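Local coordinates for receptor-type tyrosine-protein phosphatase C (Rattus norvegicus, PDB 5FN8), which probably dephosphorylates phosphotyrosines on signalling proteins, as required for T-cell activation through the antigen receptor, this chain being two fibronectin type III domains of its extracellular region, at residues Asp155-Tyr158 with Asp162-Phe165. Numbering follows the deposited sequence.
Sequences DNLY and DYEF
The phenolic OH of Tyr-163 accepts a nearly straight hydrogen bond from the backbone N of Tyr-158, at 3.0 Å and an N-H...O angle of 166°. The donor comes in at the edge of the Tyr-163 ring, near its plane. Around this oxygen gather CB of Leu-157, 3.6 Å from Tyr-163 OH, and the ring of Tyr-158, which Tyr-163 OH meets obliquely, 3.7 Å from Tyr-158 CD2. Leu-157 also covers one ring face: its CD2 sits 4.1 Å from the Tyr-163 ring centroid, a CH-pi contact displaced toward the rim near CZ. With CG of Tyr-163 anti to its carbonyl carbon (chi1 -73°), the ring bridges a backbone separation of 9.2 Å between Leu-157 CA and Tyr-163 CA, fixing the loop to the strand through a side chain.

Tyr-163, near the start of its strand and bonded to the backbone five residues earlier, forms a tyrosine corner, and Leu-157, six residues earlier, matches the leucine of the fibronectin type III pattern. The corner ties the loop after strand 151-154 to strand 162-170, in the second fibronectin type III domain of this extracellular fragment. Leu-157 packs on Ile-114 of strand 114-119 in one sheet, while Tyr-163 rests against Val-135 of strand 130-137 in the other.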
ATOM      1  N   ASP B 155       6.712 -33.541  -2.162  1.00 82.93           N
ATOM      2  CA  ASP B 155       7.159 -34.871  -1.777  1.00 85.14           C
ATOM      3  C   ASP B 155       7.518 -35.794  -2.951  1.00 89.76           C
ATOM      4  O   ASP B 155       7.441 -35.380  -4.104  1.00 88.31           O
ATOM      5  CB  ASP B 155       6.166 -35.503  -0.783  1.00 88.87           C
ATOM      6  CG  ASP B 155       4.705 -35.490  -1.191  1.00 99.14           C
ATOM      7  OD1 ASP B 155       4.406 -35.870  -2.344  1.00 98.65           O
ATOM      8  OD2 ASP B 155       3.852 -35.166  -0.332  1.00107.05           O
ATOM      9  N   ASN B 156       7.975 -37.018  -2.635  1.00 88.93           N
ATOM     10  CA  ASN B 156       8.376 -38.052  -3.592  1.00 89.79           C
ATOM     11  C   ASN B 156       9.514 -37.620  -4.551  1.00 91.82           C
ATOM     12  O   ASN B 156       9.497 -37.939  -5.754  1.00 93.27           O
ATOM     13  CB  ASN B 156       7.155 -38.700  -4.302  1.00 90.18           C
ATOM     14  CG  ASN B 156       6.053 -39.192  -3.367  1.00117.65           C
ATOM     15  OD1 ASN B 156       6.301 -39.758  -2.289  1.00116.82           O
ATOM     16  ND2 ASN B 156       4.800 -39.006  -3.771  1.00106.80           N
ATOM     17  N   LEU B 157      10.523 -36.920  -3.988  1.00 83.92           N
ATOM     18  CA  LEU B 157      11.709 -36.470  -4.723  1.00 81.46           C
ATOM     19  C   LEU B 157      12.815 -37.535  -4.614  1.00 87.79           C
ATOM     20  O   LEU B 157      12.663 -38.500  -3.857  1.00 89.45           O
ATOM     21  CB  LEU B 157      12.219 -35.114  -4.168  1.00 79.33           C
ATOM     22  CG  LEU B 157      11.257 -33.914  -4.151  1.00 80.72           C
ATOM     23  CD1 LEU B 157      11.765 -32.861  -3.220  1.00 80.75           C
ATOM     24  CD2 LEU B 157      11.093 -33.287  -5.538  1.00 78.67           C
ATOM     25  N   TYR B 158      13.920 -37.379  -5.372  1.00 84.08           N
ATOM     26  CA  TYR B 158      15.056 -38.308  -5.279  1.00 85.38           C
ATOM     27  C   TYR B 158      15.825 -37.967  -3.991  1.00 90.63           C
ATOM     28  O   TYR B 158      15.734 -36.827  -3.515  1.00 87.40           O
ATOM     29  CB  TYR B 158      15.936 -38.277  -6.541  1.00 85.90           C
ATOM     30  CG  TYR B 158      15.245 -38.808  -7.788  1.00 87.69           C
ATOM     31  CD1 TYR B 158      14.836 -40.137  -7.872  1.00 92.72           C
ATOM     32  CD2 TYR B 158      15.074 -38.004  -8.910  1.00 85.99           C
ATOM     33  CE1 TYR B 158      14.237 -40.641  -9.030  1.00 94.77           C
ATOM     34  CE2 TYR B 158      14.455 -38.490 -10.064  1.00 86.67           C
ATOM     35  CZ  TYR B 158      14.054 -39.814 -10.126  1.00 98.27           C
ATOM     36  OH  TYR B 158      13.464 -40.305 -11.273  1.00 98.46           O
ATOM     37  N   ASP B 162      20.071 -32.039  -5.465  1.00 87.91           N
ATOM     38  CA  ASP B 162      19.969 -30.581  -5.377  1.00 84.98           C
ATOM     39  C   ASP B 162      18.765 -30.172  -6.236  1.00 83.13           C
ATOM     40  O   ASP B 162      18.640 -30.586  -7.402  1.00 81.13           O
ATOM     41  CB  ASP B 162      21.232 -29.876  -5.923  1.00 87.44           C
ATOM     42  CG  ASP B 162      22.557 -30.360  -5.377  1.00106.78           C
ATOM     43  OD1 ASP B 162      22.857 -30.066  -4.193  1.00107.53           O
ATOM     44  OD2 ASP B 162      23.321 -30.988  -6.151  1.00120.26           O
ATOM     45  N   TYR B 163      17.883 -29.376  -5.644  1.00 76.93           N
ATOM     46  CA  TYR B 163      16.697 -28.853  -6.298  1.00 74.08           C
ATOM     47  C   TYR B 163      16.632 -27.333  -6.147  1.00 75.69           C
ATOM     48  O   TYR B 163      17.162 -26.783  -5.180  1.00 75.06           O
ATOM     49  CB  TYR B 163      15.438 -29.472  -5.668  1.00 74.10           C
ATOM     50  CG  TYR B 163      15.196 -30.918  -6.039  1.00 73.45           C
ATOM     51  CD1 TYR B 163      14.551 -31.255  -7.228  1.00 74.19           C
ATOM     52  CD2 TYR B 163      15.547 -31.947  -5.170  1.00 75.37           C
ATOM     53  CE1 TYR B 163      14.316 -32.589  -7.572  1.00 74.61           C
ATOM     54  CE2 TYR B 163      15.298 -33.285  -5.494  1.00 77.01           C
ATOM     55  CZ  TYR B 163      14.687 -33.599  -6.699  1.00 80.31           C
ATOM     56  OH  TYR B 163      14.424 -34.902  -7.030  1.00 82.42           O
ATOM     57  N   GLU B 164      16.011 -26.654  -7.116  1.00 70.75           N
ATOM     58  CA  GLU B 164      15.747 -25.222  -6.998  1.00 69.84           C
ATOM     59  C   GLU B 164      14.257 -25.007  -6.973  1.00 69.71           C
ATOM     60  O   GLU B 164      13.495 -25.733  -7.633  1.00 69.59           O
ATOM     61  CB  GLU B 164      16.533 -24.284  -7.963  1.00 71.44           C
ATOM     62  CG  GLU B 164      16.406 -24.538  -9.460  1.00 87.65           C
ATOM     63  CD  GLU B 164      16.645 -23.362 -10.408  1.00110.67           C
ATOM     64  OE1 GLU B 164      16.556 -22.196  -9.959  1.00 91.80           O
ATOM     65  OE2 GLU B 164      16.882 -23.611 -11.616  1.00104.03           O
ATOM     66  N   PHE B 165      13.836 -24.099  -6.099  1.00 63.96           N
ATOM     67  CA  PHE B 165      12.432 -23.768  -5.892  1.00 60.88           C
ATOM     68  C   PHE B 165      12.244 -22.338  -6.285  1.00 63.63           C
ATOM     69  O   PHE B 165      12.955 -21.461  -5.794  1.00 62.86           O
ATOM     70  CB  PHE B 165      11.999 -24.077  -4.441  1.00 62.20           C
ATOM     71  CG  PHE B 165      12.206 -25.538  -4.087  1.00 64.44           C
ATOM     72  CD1 PHE B 165      13.454 -26.007  -3.684  1.00 67.89           C
ATOM     73  CD2 PHE B 165      11.159 -26.445  -4.164  1.00 66.62           C
ATOM     74  CE1 PHE B 165      13.656 -27.360  -3.402  1.00 69.91           C
ATOM     75  CE2 PHE B 165      11.354 -27.796  -3.849  1.00 70.04           C
ATOM     76  CZ  PHE B 165      12.607 -28.247  -3.491  1.00 69.16           C
TER